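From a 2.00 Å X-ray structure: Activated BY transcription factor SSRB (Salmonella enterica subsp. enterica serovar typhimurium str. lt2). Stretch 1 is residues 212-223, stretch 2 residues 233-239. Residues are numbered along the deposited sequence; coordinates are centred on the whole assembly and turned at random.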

# COMPACT_ATOMS: atom_id res chain seq x y z
N GLU A 212 11.12 27.43 -12.53
CA GLU A 212 12.24 27.46 -13.47
C GLU A 212 12.39 26.16 -14.26
O GLU A 212 12.63 26.19 -15.47
CB GLU A 212 13.54 27.76 -12.72
CG GLU A 212 13.63 29.20 -12.24
CD GLU A 212 14.66 29.39 -11.15
OE1 GLU A 212 14.90 30.56 -10.77
OE2 GLU A 212 15.22 28.38 -10.68
N GLU A 213 12.27 25.04 -13.56
CA GLU A 213 12.41 23.74 -14.21
C GLU A 213 11.33 23.55 -15.27
O GLU A 213 11.62 23.17 -16.41
CB GLU A 213 12.31 22.62 -13.18
CG GLU A 213 12.44 21.22 -13.78
CD GLU A 213 11.86 20.15 -12.88
OE1 GLU A 213 10.78 20.39 -12.30
OE2 GLU A 213 12.47 19.06 -12.76
N THR A 214 10.08 23.82 -14.91
CA THR A 214 8.99 23.65 -15.86
C THR A 214 9.06 24.66 -17.00
O THR A 214 8.73 24.33 -18.14
CB THR A 214 7.60 23.74 -15.16
OG1 THR A 214 7.49 24.98 -14.45
CG2 THR A 214 7.42 22.59 -14.18
N ALA A 215 9.51 25.87 -16.72
CA ALA A 215 9.63 26.87 -17.78
C ALA A 215 10.68 26.41 -18.79
O ALA A 215 10.52 26.57 -20.00
CB ALA A 215 10.03 28.23 -17.19
N PHE A 216 11.77 25.82 -18.29
CA PHE A 216 12.82 25.35 -19.18
C PHE A 216 12.29 24.24 -20.08
O PHE A 216 12.60 24.19 -21.27
CB PHE A 216 14.02 24.82 -18.38
CG PHE A 216 15.21 24.50 -19.23
CD1 PHE A 216 16.01 25.52 -19.74
CD2 PHE A 216 15.51 23.19 -19.57
CE1 PHE A 216 17.10 25.23 -20.57
CE2 PHE A 216 16.59 22.89 -20.40
CZ PHE A 216 17.38 23.91 -20.90
N ALA A 217 11.48 23.35 -19.51
CA ALA A 217 10.93 22.24 -20.28
C ALA A 217 9.91 22.70 -21.33
O ALA A 217 10.00 22.34 -22.50
CB ALA A 217 10.26 21.24 -19.34
N VAL A 218 8.96 23.52 -20.90
CA VAL A 218 7.89 23.99 -21.77
C VAL A 218 8.20 25.19 -22.66
O VAL A 218 7.80 25.21 -23.83
CB VAL A 218 6.62 24.29 -20.94
CG1 VAL A 218 5.51 24.81 -21.83
CG2 VAL A 218 6.18 23.03 -20.21
N GLN A 219 8.91 26.17 -22.13
CA GLN A 219 9.22 27.37 -22.91
C GLN A 219 10.47 27.25 -23.77
O GLN A 219 10.56 27.88 -24.83
CB GLN A 219 9.36 28.57 -21.98
CG GLN A 219 8.06 29.01 -21.34
CD GLN A 219 8.27 30.04 -20.25
OE1 GLN A 219 9.11 30.93 -20.38
NE2 GLN A 219 7.50 29.93 -19.18
N TYR A 220 11.44 26.45 -23.34
CA TYR A 220 12.68 26.32 -24.10
C TYR A 220 12.90 25.00 -24.83
O TYR A 220 13.21 25.00 -26.02
CB TYR A 220 13.88 26.64 -23.21
CG TYR A 220 13.89 28.09 -22.76
CD1 TYR A 220 13.08 28.52 -21.72
CD2 TYR A 220 14.68 29.03 -23.42
CE1 TYR A 220 13.05 29.87 -21.34
CE2 TYR A 220 14.66 30.37 -23.05
CZ TYR A 220 13.85 30.78 -22.01
OH TYR A 220 13.83 32.11 -21.64
N LEU A 221 12.75 23.88 -24.13
CA LEU A 221 12.96 22.59 -24.78
C LEU A 221 11.88 22.23 -25.79
O LEU A 221 12.19 21.86 -26.92
CB LEU A 221 13.08 21.47 -23.74
CG LEU A 221 14.38 21.42 -22.93
CD1 LEU A 221 14.31 20.27 -21.92
CD2 LEU A 221 15.57 21.22 -23.87
N ARG A 222 10.62 22.33 -25.39
CA ARG A 222 9.52 21.98 -26.28
C ARG A 222 9.58 22.63 -27.67
O ARG A 222 9.56 21.93 -28.68
CB ARG A 222 8.18 22.27 -25.61
CG ARG A 222 7.73 21.16 -24.65
CD ARG A 222 7.55 19.85 -25.42
NE ARG A 222 7.21 18.73 -24.54
CZ ARG A 222 7.41 17.45 -24.86
NH1 ARG A 222 7.94 17.13 -26.03
NH2 ARG A 222 7.11 16.50 -23.99
N PRO A 223 9.65 23.97 -27.74
CA PRO A 223 9.70 24.65 -29.04
C PRO A 223 10.87 24.19 -29.91
O PRO A 223 10.72 24.02 -31.13
CB PRO A 223 9.82 26.12 -28.65
CG PRO A 223 9.12 26.19 -27.34
CD PRO A 223 9.64 24.96 -26.64
N MET A 233 9.26 13.35 -28.15
CA MET A 233 10.17 13.26 -27.01
C MET A 233 9.39 13.37 -25.70
O MET A 233 8.51 14.23 -25.57
CB MET A 233 11.19 14.39 -27.08
CG MET A 233 12.20 14.40 -25.95
SD MET A 233 13.38 13.05 -26.10
CE MET A 233 14.53 13.73 -27.31
N GLU A 234 9.70 12.52 -24.73
CA GLU A 234 9.03 12.60 -23.44
C GLU A 234 9.91 13.47 -22.54
O GLU A 234 11.14 13.39 -22.61
CB GLU A 234 8.87 11.23 -22.78
CG GLU A 234 8.03 10.21 -23.53
CD GLU A 234 7.71 8.99 -22.68
OE1 GLU A 234 8.47 8.71 -21.73
OE2 GLU A 234 6.71 8.31 -22.97
N ILE A 235 9.28 14.29 -21.70
CA ILE A 235 10.03 15.12 -20.77
C ILE A 235 9.54 14.86 -19.35
O ILE A 235 8.33 14.91 -19.08
CB ILE A 235 9.88 16.63 -21.08
CG1 ILE A 235 10.49 16.94 -22.46
CG2 ILE A 235 10.59 17.45 -20.01
CD1 ILE A 235 10.38 18.41 -22.86
N TYR A 236 10.48 14.57 -18.46
CA TYR A 236 10.17 14.31 -17.06
C TYR A 236 10.74 15.41 -16.18
O TYR A 236 11.77 16.00 -16.51
CB TYR A 236 10.77 12.96 -16.62
CG TYR A 236 10.12 11.75 -17.25
CD1 TYR A 236 9.11 11.05 -16.59
CD2 TYR A 236 10.50 11.33 -18.52
CE1 TYR A 236 8.49 9.96 -17.18
CE2 TYR A 236 9.88 10.24 -19.13
CZ TYR A 236 8.88 9.56 -18.45
OH TYR A 236 8.26 8.49 -19.06
N ILE A 237 10.07 15.68 -15.06
CA ILE A 237 10.54 16.68 -14.11
C ILE A 237 10.75 15.99 -12.75
O ILE A 237 10.49 14.80 -12.61
CB ILE A 237 9.55 17.86 -13.96
CG1 ILE A 237 8.16 17.34 -13.56
CG2 ILE A 237 9.48 18.64 -15.27
CD1 ILE A 237 7.17 18.46 -13.26
N TRP A 238 11.22 16.77 -11.77
CA TRP A 238 11.54 16.33 -10.41
C TRP A 238 12.86 15.56 -10.44
O TRP A 238 13.90 16.12 -10.10
CB TRP A 238 10.44 15.45 -9.80
CG TRP A 238 10.70 15.06 -8.35
CD1 TRP A 238 10.65 13.80 -7.81
CD2 TRP A 238 11.05 15.94 -7.26
NE1 TRP A 238 10.95 13.85 -6.47
CE2 TRP A 238 11.19 15.14 -6.11
CE3 TRP A 238 11.26 17.33 -7.16
CZ2 TRP A 238 11.53 15.68 -4.86
CZ3 TRP A 238 11.59 17.86 -5.92
CH2 TRP A 238 11.73 17.04 -4.78
N ASP A 239 12.83 14.30 -10.86
CA ASP A 239 14.04 13.48 -10.95
C ASP A 239 14.80 13.54 -9.62
O ASP A 239 16.01 13.76 -9.59
CB ASP A 239 14.93 14.00 -12.09
CG ASP A 239 15.81 12.93 -12.71
OD1 ASP A 239 15.78 11.77 -12.24
OD2 ASP A 239 16.55 13.24 -13.67

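Helix 212-223 lies against strand 234-239; the helix and strand run nearly antiparallel, at 171° between their N-to-C directions and 9.2 Å at the closest approach of the axes. Glu213 sits opposite Ile237, Ala217 opposite Ile235 and Arg222 opposite Met233, so the contact has hydrogen bonds near each end and an apolar centre.

At the first end, the extended side chain of Glu213 (chi1 and chi2 both t) reaches the strand backbone. Trp238 N donates to Glu213 OE2 at 2.8 Å with an N-H...O angle of 148°, which satisfies the buried Trp238 amide. The other carboxyl oxygen, Glu213 OE1, lies 3.3 Å from Ile237 CB and is hydrogen-bonded elsewhere in the structure, so both oxygens of this buried acid are satisfied. The CA-to-CB bond of Trp238 points away from the helix; its main chain makes the bond.

In the centre, Ile235 and Ile237 point toward the helix, while Glu234 and Tyr236 point away, the alternation expected of a strand. Ala217 CB meets Ile235 CG2 at 3.9 Å, where Ala217 CA lies 7.2 Å from Ile235 CA. Ile235 CD1 extends along the helix to 4.2 Å from Leu221 CB, and Thr214 CG2 approaches Ile237 CD1 at 4.2 Å. Thr214 OG1 takes no part in that contact, being hydrogen-bonded just outside the stretches.

At the other end, Arg222 leaves its backbone sideways, but its guanidinium swings in to the strand. Both terminal nitrogens donate to one carbonyl: Arg222 NH1 to Met233 O at 3.0 Å and Arg222 NH2 to the same Met233 O at 3.1 Å. The oxygen lies at the guanidinium edge, near its plane, where the N-H bonds point. Over one face sits Ile235 CD1, 3.6 Å from Arg222 NE, so the same group is bonded at its edge and covered by a methyl on its face. Arg222 NE and NH2 also have partners elsewhere in the structure.

Within the strand, Tyr236 OH donates to Glu234 OE1 at 2.7 Å; both residues have CA-to-CB bonds pointing away from the helix. The helix itself widens into a pi-type turn at 216-221: Leu221 N reaches Phe216 O at 2.9 Å and Arg222 N reaches Ala217 O at 3.0 Å. Pro223, whose nitrogen carries no hydrogen, makes no bond to the preceding turn, and the helix kinks there.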